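Local coordinates for L-tyrosine isonitrile synthase (Pseudomonas aeruginosa, PDB 3E59), which converts the amino group of L-tyrosine to an isonitrile, drawing the carbon from C2 of ribulose 5-phosphate, in the biosynthesis of paerucumarin, at residues Y178-L189 and Y231-A242; V63-S71 and P82-L93. All coordinates share one frame; numbering follows the deposited sequence.

Contact 1: Y178-L189 and Y231-A242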
loop_
_atom_site.group_PDB
_atom_site.type_symbol
_atom_site.label_atom_id
_atom_site.label_comp_id
_atom_site.label_asym_id
_atom_site.label_seq_id
_atom_site.Cartn_x
_atom_site.Cartn_y
_atom_site.Cartn_z
ATOM N N TYR A 178 -1.927 19.519 -6.077
ATOM C CA TYR A 178 -1.132 18.810 -5.060
ATOM C C TYR A 178 0.285 18.311 -5.437
ATOM O O TYR A 178 1.063 17.992 -4.533
ATOM C CB TYR A 178 -1.971 17.669 -4.439
ATOM C CG TYR A 178 -3.057 18.211 -3.548
ATOM C CD1 TYR A 178 -2.752 18.706 -2.281
ATOM C CD2 TYR A 178 -4.380 18.293 -3.988
ATOM C CE1 TYR A 178 -3.734 19.253 -1.464
ATOM C CE2 TYR A 178 -5.382 18.843 -3.166
ATOM C CZ TYR A 178 -5.040 19.318 -1.905
ATOM O OH TYR A 178 -5.993 19.852 -1.071
ATOM N N ALA A 179 0.629 18.253 -6.730
ATOM C CA ALA A 179 1.966 17.753 -7.140
ATOM C C ALA A 179 3.056 18.815 -7.057
ATOM O O ALA A 179 2.801 19.989 -7.320
ATOM C CB ALA A 179 1.938 17.167 -8.548
ATOM N N GLU A 180 4.274 18.403 -6.702
ATOM C CA GLU A 180 5.437 19.282 -6.833
ATOM C C GLU A 180 6.072 18.974 -8.196
ATOM O O GLU A 180 5.874 17.881 -8.719
ATOM C CB GLU A 180 6.440 19.064 -5.679
ATOM C CG GLU A 180 5.832 18.998 -4.269
ATOM C CD GLU A 180 5.358 20.345 -3.700
ATOM O OE1 GLU A 180 5.772 21.416 -4.201
ATOM O OE2 GLU A 180 4.568 20.329 -2.723
ATOM N N PRO A 181 6.815 19.931 -8.792
ATOM C CA PRO A 181 7.537 19.639 -10.046
ATOM C C PRO A 181 8.553 18.501 -9.903
ATOM O O PRO A 181 9.129 18.322 -8.819
ATOM C CB PRO A 181 8.277 20.948 -10.342
ATOM C CG PRO A 181 7.490 22.000 -9.609
ATOM C CD PRO A 181 7.017 21.326 -8.360
ATOM N N LEU A 182 8.769 17.754 -10.991
ATOM C CA LEU A 182 9.680 16.604 -10.991
ATOM C C LEU A 182 11.068 16.957 -10.479
ATOM O O LEU A 182 11.666 16.174 -9.753
ATOM C CB LEU A 182 9.760 15.930 -12.372
ATOM C CG LEU A 182 8.503 15.158 -12.805
ATOM C CD1 LEU A 182 8.593 14.708 -14.265
ATOM C CD2 LEU A 182 8.242 13.964 -11.893
ATOM N N GLU A 183 11.553 18.147 -10.823
ATOM C CA GLU A 183 12.830 18.659 -10.315
ATOM C C GLU A 183 12.848 18.695 -8.784
ATOM O O GLU A 183 13.844 18.354 -8.152
ATOM C CB GLU A 183 13.123 20.061 -10.878
ATOM C CG GLU A 183 13.174 20.156 -12.404
ATOM C CD GLU A 183 11.801 19.999 -13.073
ATOM O OE1 GLU A 183 10.794 20.535 -12.547
ATOM O OE2 GLU A 183 11.736 19.334 -14.135
ATOM N N SER A 184 11.742 19.107 -8.185
ATOM C CA SER A 184 11.656 19.124 -6.726
ATOM C C SER A 184 11.449 17.722 -6.108
ATOM O O SER A 184 11.909 17.463 -5.002
ATOM C CB SER A 184 10.582 20.112 -6.258
ATOM O OG SER A 184 9.818 19.531 -5.218
ATOM N N ILE A 185 10.749 16.830 -6.799
ATOM C CA ILE A 185 10.620 15.437 -6.315
ATOM C C ILE A 185 12.015 14.827 -6.205
ATOM O O ILE A 185 12.373 14.234 -5.187
ATOM C CB ILE A 185 9.729 14.568 -7.240
ATOM C CG1 ILE A 185 8.292 15.116 -7.269
ATOM C CG2 ILE A 185 9.761 13.078 -6.819
ATOM C CD1 ILE A 185 7.535 15.007 -5.947
ATOM N N ARG A 186 12.806 15.016 -7.256
ATOM C CA ARG A 186 14.176 14.534 -7.303
ATOM C C ARG A 186 15.052 15.103 -6.181
ATOM O O ARG A 186 15.790 14.361 -5.547
ATOM C CB ARG A 186 14.790 14.839 -8.672
ATOM C CG ARG A 186 16.260 14.435 -8.781
ATOM C CD ARG A 186 16.755 14.504 -10.212
ATOM N NE ARG A 186 18.203 14.707 -10.228
ATOM C CZ ARG A 186 19.086 13.730 -10.078
ATOM N NH1 ARG A 186 18.672 12.475 -9.917
ATOM N NH2 ARG A 186 20.374 14.011 -10.093
ATOM N N GLU A 187 14.980 16.415 -5.947
ATOM C CA GLU A 187 15.778 17.065 -4.892
ATOM C C GLU A 187 15.478 16.474 -3.505
ATOM O O GLU A 187 16.400 16.211 -2.718
ATOM C CB GLU A 187 15.595 18.599 -4.915
ATOM C CG GLU A 187 16.315 19.344 -3.775
ATOM C CD GLU A 187 16.493 20.846 -4.029
ATOM O OE1 GLU A 187 15.779 21.422 -4.895
ATOM O OE2 GLU A 187 17.356 21.457 -3.347
ATOM N N THR A 188 14.191 16.258 -3.229
ATOM C CA THR A 188 13.726 15.603 -2.002
ATOM C C THR A 188 14.245 14.157 -1.853
ATOM O O THR A 188 14.754 13.788 -0.796
ATOM C CB THR A 188 12.167 15.622 -1.911
ATOM O OG1 THR A 188 11.692 16.959 -2.121
ATOM C CG2 THR A 188 11.669 15.127 -0.554
ATOM N N LEU A 189 14.124 13.347 -2.901
ATOM C CA LEU A 189 14.624 11.949 -2.859
ATOM C C LEU A 189 16.119 11.905 -2.554
ATOM O O LEU A 189 16.568 11.084 -1.759
ATOM C CB LEU A 189 14.302 11.174 -4.163
ATOM C CG LEU A 189 12.811 10.997 -4.507
ATOM C CD1 LEU A 189 12.574 10.471 -5.949
ATOM C CD2 LEU A 189 12.103 10.123 -3.468
ATOM N N TYR A 231 10.289 8.602 -10.791
ATOM C CA TYR A 231 10.047 9.990 -10.359
ATOM C C TYR A 231 8.564 10.389 -10.449
ATOM O O TYR A 231 8.016 11.003 -9.529
ATOM C CB TYR A 231 10.892 10.974 -11.175
ATOM C CG TYR A 231 12.381 10.881 -10.905
ATOM C CD1 TYR A 231 12.893 11.238 -9.654
ATOM C CD2 TYR A 231 13.277 10.437 -11.892
ATOM C CE1 TYR A 231 14.248 11.160 -9.379
ATOM C CE2 TYR A 231 14.660 10.365 -11.619
ATOM C CZ TYR A 231 15.121 10.729 -10.353
ATOM O OH TYR A 231 16.442 10.677 -10.011
ATOM N N GLY A 232 7.931 10.054 -11.576
ATOM C CA GLY A 232 6.512 10.362 -11.798
ATOM C C GLY A 232 5.584 9.666 -10.814
ATOM O O GLY A 232 4.667 10.283 -10.265
ATOM N N VAL A 233 5.824 8.381 -10.588
ATOM C CA VAL A 233 5.032 7.588 -9.633
ATOM C C VAL A 233 5.097 8.151 -8.209
ATOM O O VAL A 233 4.067 8.305 -7.547
ATOM C CB VAL A 233 5.452 6.086 -9.664
ATOM C CG1 VAL A 233 4.734 5.268 -8.581
ATOM C CG2 VAL A 233 5.172 5.495 -11.022
ATOM N N ILE A 234 6.307 8.462 -7.748
ATOM C CA ILE A 234 6.516 9.128 -6.460
ATOM C C ILE A 234 5.774 10.469 -6.430
ATOM O O ILE A 234 5.099 10.792 -5.439
ATOM C CB ILE A 234 8.034 9.353 -6.186
ATOM C CG1 ILE A 234 8.818 8.027 -6.180
ATOM C CG2 ILE A 234 8.264 10.117 -4.909
ATOM C CD1 ILE A 234 8.291 7.011 -5.214
ATOM N N GLN A 235 5.889 11.245 -7.516
ATOM C CA GLN A 235 5.203 12.546 -7.617
ATOM C C GLN A 235 3.699 12.374 -7.389
ATOM O O GLN A 235 3.112 13.090 -6.584
ATOM C CB GLN A 235 5.451 13.218 -8.980
ATOM C CG GLN A 235 4.799 14.596 -9.123
ATOM C CD GLN A 235 4.673 15.031 -10.566
ATOM O OE1 GLN A 235 4.256 14.253 -11.427
ATOM N NE2 GLN A 235 5.025 16.289 -10.840
ATOM N N ARG A 236 3.090 11.423 -8.094
ATOM C CA ARG A 236 1.665 11.113 -7.922
ATOM C C ARG A 236 1.314 10.600 -6.529
ATOM O O ARG A 236 0.322 11.048 -5.937
ATOM C CB ARG A 236 1.175 10.108 -8.972
ATOM C CG ARG A 236 1.346 10.552 -10.413
ATOM C CD ARG A 236 0.623 11.861 -10.727
ATOM N NE ARG A 236 1.081 12.377 -12.012
ATOM C CZ ARG A 236 0.624 11.973 -13.193
ATOM N NH1 ARG A 236 -0.336 11.052 -13.276
ATOM N NH2 ARG A 236 1.136 12.499 -14.297
ATOM N N SER A 237 2.104 9.660 -6.010
ATOM C CA SER A 237 1.866 9.119 -4.664
ATOM C C SER A 237 1.947 10.206 -3.618
ATOM O O SER A 237 1.136 10.234 -2.693
ATOM C CB SER A 237 2.873 8.020 -4.308
ATOM O OG SER A 237 2.851 6.992 -5.275
ATOM N N TRP A 238 2.937 11.094 -3.752
ATOM C CA TRP A 238 3.084 12.190 -2.804
ATOM C C TRP A 238 1.979 13.242 -2.949
ATOM O O TRP A 238 1.492 13.764 -1.945
ATOM C CB TRP A 238 4.471 12.835 -2.879
ATOM C CG TRP A 238 5.625 11.994 -2.338
ATOM C CD1 TRP A 238 5.557 10.761 -1.711
ATOM C CD2 TRP A 238 7.014 12.353 -2.354
ATOM N NE1 TRP A 238 6.819 10.338 -1.360
ATOM C CE2 TRP A 238 7.732 11.297 -1.734
ATOM C CE3 TRP A 238 7.728 13.472 -2.829
ATOM C CZ2 TRP A 238 9.138 11.326 -1.585
ATOM C CZ3 TRP A 238 9.131 13.493 -2.682
ATOM C CH2 TRP A 238 9.811 12.423 -2.065
ATOM N N ALA A 239 1.607 13.574 -4.188
ATOM C CA ALA A 239 0.443 14.444 -4.444
ATOM C C ALA A 239 -0.830 13.866 -3.802
ATOM O O ALA A 239 -1.540 14.567 -3.089
ATOM C CB ALA A 239 0.235 14.651 -5.953
ATOM N N TRP A 240 -1.105 12.583 -4.057
ATOM C CA TRP A 240 -2.250 11.882 -3.441
ATOM C C TRP A 240 -2.193 11.960 -1.915
ATOM O O TRP A 240 -3.195 12.260 -1.262
ATOM C CB TRP A 240 -2.275 10.416 -3.905
ATOM C CG TRP A 240 -3.462 9.539 -3.465
ATOM C CD1 TRP A 240 -3.386 8.251 -2.993
ATOM C CD2 TRP A 240 -4.868 9.864 -3.494
ATOM N NE1 TRP A 240 -4.647 7.754 -2.730
ATOM C CE2 TRP A 240 -5.574 8.719 -3.028
ATOM C CE3 TRP A 240 -5.598 10.996 -3.875
ATOM C CZ2 TRP A 240 -6.976 8.684 -2.925
ATOM C CZ3 TRP A 240 -7.006 10.961 -3.754
ATOM C CH2 TRP A 240 -7.670 9.809 -3.288
ATOM N N GLY A 241 -1.015 11.696 -1.348
ATOM C CA GLY A 241 -0.813 11.831 0.097
ATOM C C GLY A 241 -1.117 13.224 0.636
ATOM O O GLY A 241 -1.742 13.374 1.701
ATOM N N ALA A 242 -0.666 14.240 -0.102
ATOM C CA ALA A 242 -0.907 15.639 0.251
ATOM C C ALA A 242 -2.397 16.005 0.186
ATOM O O ALA A 242 -2.935 16.651 1.100
ATOM C CB ALA A 242 -0.078 16.553 -0.642
HETATM O O HOH W 1 4.068 15.533 -5.855
#
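Ile-185 enters helix 219-247 as a knob in a hole formed by Tyr-231, Ile-234, Gln-235 and Trp-238, where the segments 182-189 and 231-242 cross nearly at right angles (92°, axes 9.6 Å apart at closest approach). Its two branches divide the work: CD1 lies 3.5 Å from CE3 of Trp-238, while CG2 meets CG2 of Ile-234. A beta-branched residue suits this place because it fills the hole in two directions. One turn on, Leu-189 spreads its methyls between two aromatic rings, CD2 3.5 Å from CH2 of Trp-238 and CD1 against CD1 of Tyr-231.

Where the chain runs into helix 182-189, small residues let backbones close in: the CA atoms of Ala-179 and Ala-239 are only 4.5 Å apart. Gln-235, with CG anti to its N and an extended chain, reaches the carbonyl of Glu-180; its NE2 gives O a nearly straight 2.8 Å bond (176°). A water joins Glu-180 N to Gln-235 O.

The outer side is looser. Exposed Arg-186 passes obliquely across Tyr-231 and offers NH1 to its OH at 2.9 Å, in the guanidinium plane but with a bent N-H angle of 140°.

Tyr-178, its hydroxyl bonded to Asp-246, ends helix 167-178, whose Leu-174 also touches Ala-239. Helix 193-210 continues the apolar layer, with Tyr-199 stacked on Tyr-231 and Leu-198 against Ile-234.

Contact 2: V63-S71 and P82-L93; sequences VLPAFPAKS and PDMAERLSLSFL
Phe-67 lies alongside the first turns of helix 84-103, in the beta-alpha connection that leads from strand 60-64 of the parallel sheet to this helix. The ring and Leu-90 run past each other in opposite directions. CD2 of Leu-90 sits over one face in a CH-pi contact, 4.1 Å from the ring centroid and displaced toward the rim. Glu-86 meets the same ring differently: its CG lies at the edge, in the ring plane, 3.8 Å from CD2 of Phe-67. A flat aromatic suits this place because its face takes a leucine methyl while its edge accepts the aliphatic part of an acid. Deeper along the helix, Leu-93 points CD1 at CD2 of Leu-64, 3.8 Å away, and the two leucines cross at about a right angle, extending the apolar packing to the strand.

Beyond the ring the contact turns polar. Lys-70 and Glu-86 approach from opposite directions, and the bends of the lysine chain at chi2 and chi4 bring NZ to the carboxylate. NZ bonds OE1 of Glu-86 at 2.8 Å on its syn lone pair, with a weak bond to OE2 and a long, weak one to OD1 of Asp-83 that completes the salt-bridge network. Charge pairing is apt here, since all three residues are buried; Tyr-133 gives Glu-86 OE2 a further hydrogen-bonding partner.

Asp-83 and Glu-86 also form the capping box of the helix, and two acids at a helix N-terminus probably suit its dipole. With chi1 at 61°, Asp-83 turns OD1 back to Ala-85 N, 3.0 Å away. In return its own N gives OE1 of Glu-86 a straight bond (175°) of 3.0 Å, arriving from above the carboxylate plane.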
loop_
_atom_site.group_PDB
_atom_site.type_symbol
_atom_site.label_atom_id
_atom_site.label_comp_id
_atom_site.label_asym_id
_atom_site.label_seq_id
_atom_site.Cartn_x
_atom_site.Cartn_y
_atom_site.Cartn_z
ATOM N N VAL A 63 -5.753 6.273 7.606
ATOM C CA VAL A 63 -5.749 6.430 6.156
ATOM C C VAL A 63 -4.639 5.556 5.593
ATOM O O VAL A 63 -3.517 5.575 6.102
ATOM C CB VAL A 63 -5.562 7.911 5.767
ATOM C CG1 VAL A 63 -5.037 8.059 4.339
ATOM C CG2 VAL A 63 -6.892 8.650 5.949
ATOM N N LEU A 64 -4.963 4.786 4.556
ATOM C CA LEU A 64 -4.006 3.883 3.916
ATOM C C LEU A 64 -4.041 3.975 2.382
ATOM O O LEU A 64 -4.957 3.428 1.754
ATOM C CB LEU A 64 -4.307 2.435 4.348
ATOM C CG LEU A 64 -3.488 1.298 3.699
ATOM C CD1 LEU A 64 -1.982 1.548 3.801
ATOM C CD2 LEU A 64 -3.859 -0.066 4.282
ATOM N N PRO A 65 -3.051 4.661 1.768
ATOM C CA PRO A 65 -2.947 4.633 0.313
ATOM C C PRO A 65 -2.399 3.278 -0.134
ATOM O O PRO A 65 -1.245 2.926 0.192
ATOM C CB PRO A 65 -1.937 5.760 0.009
ATOM C CG PRO A 65 -1.792 6.521 1.283
ATOM C CD PRO A 65 -1.997 5.508 2.351
ATOM N N ALA A 66 -3.223 2.517 -0.855
ATOM C CA ALA A 66 -2.910 1.120 -1.185
ATOM C C ALA A 66 -3.969 0.513 -2.111
ATOM O O ALA A 66 -4.977 1.149 -2.415
ATOM C CB ALA A 66 -2.810 0.283 0.092
ATOM N N PHE A 67 -3.728 -0.727 -2.537
ATOM C CA PHE A 67 -4.657 -1.492 -3.374
ATOM C C PHE A 67 -5.047 -0.760 -4.670
ATOM O O PHE A 67 -6.240 -0.509 -4.915
ATOM C CB PHE A 67 -5.910 -1.896 -2.583
ATOM C CG PHE A 67 -5.643 -2.801 -1.404
ATOM C CD1 PHE A 67 -5.479 -2.265 -0.107
ATOM C CD2 PHE A 67 -5.615 -4.186 -1.567
ATOM C CE1 PHE A 67 -5.265 -3.104 0.994
ATOM C CE2 PHE A 67 -5.390 -5.030 -0.482
ATOM C CZ PHE A 67 -5.222 -4.491 0.803
ATOM N N PRO A 68 -4.049 -0.401 -5.498
ATOM C CA PRO A 68 -4.345 0.328 -6.741
ATOM C C PRO A 68 -4.923 -0.552 -7.851
ATOM O O PRO A 68 -5.920 -0.196 -8.475
ATOM C CB PRO A 68 -2.969 0.877 -7.162
ATOM C CG PRO A 68 -1.992 -0.094 -6.626
ATOM C CD PRO A 68 -2.598 -0.600 -5.313
ATOM N N ALA A 69 -4.257 -1.673 -8.111
ATOM C CA ALA A 69 -4.599 -2.601 -9.177
ATOM C C ALA A 69 -3.499 -3.614 -9.136
ATOM O O ALA A 69 -2.430 -3.343 -8.589
ATOM C CB ALA A 69 -4.612 -1.914 -10.547
ATOM N N LYS A 70 -3.757 -4.785 -9.707
ATOM C CA LYS A 70 -2.727 -5.805 -9.831
ATOM C C LYS A 70 -1.608 -5.320 -10.770
ATOM O O LYS A 70 -1.857 -4.539 -11.700
ATOM C CB LYS A 70 -3.357 -7.100 -10.348
ATOM C CG LYS A 70 -3.078 -8.347 -9.499
ATOM C CD LYS A 70 -3.831 -8.365 -8.197
ATOM C CE LYS A 70 -3.905 -9.774 -7.621
ATOM N NZ LYS A 70 -3.219 -9.956 -6.313
ATOM N N SER A 71 -0.373 -5.756 -10.514
ATOM C CA SER A 71 0.717 -5.561 -11.480
ATOM C C SER A 71 0.285 -6.026 -12.881
ATOM O O SER A 71 -0.380 -7.065 -13.008
ATOM C CB SER A 71 1.959 -6.331 -11.029
ATOM O OG SER A 71 2.841 -6.596 -12.111
ATOM N N PRO A 82 -8.488 -8.927 -7.745
ATOM C CA PRO A 82 -8.090 -9.253 -6.368
ATOM C C PRO A 82 -8.236 -10.757 -6.076
ATOM O O PRO A 82 -9.176 -11.390 -6.563
ATOM C CB PRO A 82 -9.080 -8.461 -5.511
ATOM C CG PRO A 82 -9.658 -7.439 -6.379
ATOM C CD PRO A 82 -9.535 -7.893 -7.800
ATOM N N ASP A 83 -7.311 -11.324 -5.297
ATOM C CA ASP A 83 -7.373 -12.756 -4.976
ATOM C C ASP A 83 -7.108 -13.016 -3.491
ATOM O O ASP A 83 -7.288 -12.109 -2.654
ATOM C CB ASP A 83 -6.468 -13.593 -5.917
ATOM C CG ASP A 83 -4.982 -13.226 -5.823
ATOM O OD1 ASP A 83 -4.493 -12.794 -4.766
ATOM O OD2 ASP A 83 -4.278 -13.385 -6.828
ATOM N N MET A 84 -6.702 -14.238 -3.158
ATOM C CA MET A 84 -6.436 -14.601 -1.751
ATOM C C MET A 84 -5.423 -13.664 -1.047
ATOM O O MET A 84 -5.535 -13.385 0.146
ATOM C CB MET A 84 -6.016 -16.076 -1.653
ATOM C CG MET A 84 -5.913 -16.612 -0.229
ATOM S SD MET A 84 -7.485 -16.726 0.645
ATOM C CE MET A 84 -8.101 -18.265 -0.010
ATOM N N ALA A 85 -4.464 -13.137 -1.794
ATOM C CA ALA A 85 -3.534 -12.159 -1.225
ATOM C C ALA A 85 -4.249 -10.872 -0.760
ATOM O O ALA A 85 -4.051 -10.432 0.376
ATOM C CB ALA A 85 -2.412 -11.849 -2.207
ATOM N N GLU A 86 -5.080 -10.273 -1.618
ATOM C CA GLU A 86 -5.911 -9.133 -1.191
ATOM C C GLU A 86 -6.854 -9.513 -0.058
ATOM O O GLU A 86 -7.011 -8.748 0.907
ATOM C CB GLU A 86 -6.751 -8.572 -2.335
ATOM C CG GLU A 86 -6.040 -7.592 -3.240
ATOM C CD GLU A 86 -5.216 -8.280 -4.302
ATOM O OE1 GLU A 86 -5.127 -9.525 -4.301
ATOM O OE2 GLU A 86 -4.671 -7.571 -5.154
ATOM N N ARG A 87 -7.473 -10.692 -0.178
ATOM C CA ARG A 87 -8.522 -11.124 0.748
ATOM C C ARG A 87 -8.011 -11.226 2.171
ATOM O O ARG A 87 -8.618 -10.681 3.098
ATOM C CB ARG A 87 -9.148 -12.451 0.317
ATOM C CG ARG A 87 -10.206 -12.972 1.314
ATOM C CD ARG A 87 -10.891 -14.227 0.805
ATOM N NE ARG A 87 -11.252 -14.139 -0.612
ATOM C CZ ARG A 87 -12.428 -13.705 -1.069
ATOM N NH1 ARG A 87 -13.376 -13.302 -0.226
ATOM N NH2 ARG A 87 -12.660 -13.678 -2.375
ATOM N N LEU A 88 -6.885 -11.905 2.342
ATOM C CA LEU A 88 -6.293 -12.057 3.673
ATOM C C LEU A 88 -5.725 -10.748 4.210
ATOM O O LEU A 88 -5.729 -10.524 5.416
ATOM C CB LEU A 88 -5.225 -13.143 3.653
ATOM C CG LEU A 88 -5.754 -14.567 3.463
ATOM C CD1 LEU A 88 -4.608 -15.472 3.149
ATOM C CD2 LEU A 88 -6.495 -15.042 4.722
ATOM N N SER A 89 -5.228 -9.891 3.319
ATOM C CA SER A 89 -4.741 -8.577 3.736
ATOM C C SER A 89 -5.877 -7.695 4.259
ATOM O O SER A 89 -5.739 -7.040 5.308
ATOM C CB SER A 89 -4.000 -7.873 2.599
ATOM O OG SER A 89 -2.874 -8.626 2.202
ATOM N N LEU A 90 -6.992 -7.668 3.528
ATOM C CA LEU A 90 -8.149 -6.863 3.944
ATOM C C LEU A 90 -8.783 -7.403 5.219
ATOM O O LEU A 90 -9.278 -6.638 6.057
ATOM C CB LEU A 90 -9.192 -6.778 2.830
ATOM C CG LEU A 90 -8.792 -6.003 1.562
ATOM C CD1 LEU A 90 -9.673 -6.412 0.382
ATOM C CD2 LEU A 90 -8.836 -4.491 1.824
ATOM N N SER A 91 -8.777 -8.727 5.360
ATOM C CA SER A 91 -9.321 -9.356 6.556
ATOM C C SER A 91 -8.439 -9.014 7.763
ATOM O O SER A 91 -8.941 -8.717 8.856
ATOM C CB SER A 91 -9.442 -10.865 6.345
ATOM O OG SER A 91 -9.953 -11.477 7.509
ATOM N N PHE A 92 -7.125 -9.029 7.552
ATOM C CA PHE A 92 -6.175 -8.630 8.599
ATOM C C PHE A 92 -6.435 -7.215 9.109
ATOM O O PHE A 92 -6.410 -6.965 10.324
ATOM C CB PHE A 92 -4.709 -8.722 8.132
ATOM C CG PHE A 92 -3.762 -8.039 9.079
ATOM C CD1 PHE A 92 -3.305 -8.700 10.215
ATOM C CD2 PHE A 92 -3.386 -6.711 8.873
ATOM C CE1 PHE A 92 -2.479 -8.062 11.112
ATOM C CE2 PHE A 92 -2.553 -6.057 9.769
ATOM C CZ PHE A 92 -2.097 -6.733 10.889
ATOM N N LEU A 93 -6.653 -6.290 8.173
ATOM C CA LEU A 93 -6.813 -4.883 8.505
ATOM C C LEU A 93 -8.083 -4.689 9.309
ATOM O O LEU A 93 -8.121 -3.899 10.257
ATOM C CB LEU A 93 -6.856 -4.026 7.236
ATOM C CG LEU A 93 -5.571 -3.842 6.415
ATOM C CD1 LEU A 93 -5.899 -3.117 5.130
ATOM C CD2 LEU A 93 -4.523 -3.091 7.205
#

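In the fold
Contact 2 is a buried contact, centred about 8 Å from the centre of the chain, whereas contact 1 lies about 17 Å from it and is partly exposed. Their centres are about 24 Å apart, yet the segments touch: CD1 of Trp-240, on the helix of contact 1, packs 4.2 Å from CB of Pro-65, just after Leu-64 of contact 2. Asp-115 links them further, touching both Trp-240 and Pro-68. Along the chain they follow in series, contact 2 closing before contact 1 opens. A phosphate ion, probably from the crystallisation liquor, lies about 4 Å from the side chain of Trp-238; such an ion may mark a pocket beside contact 1.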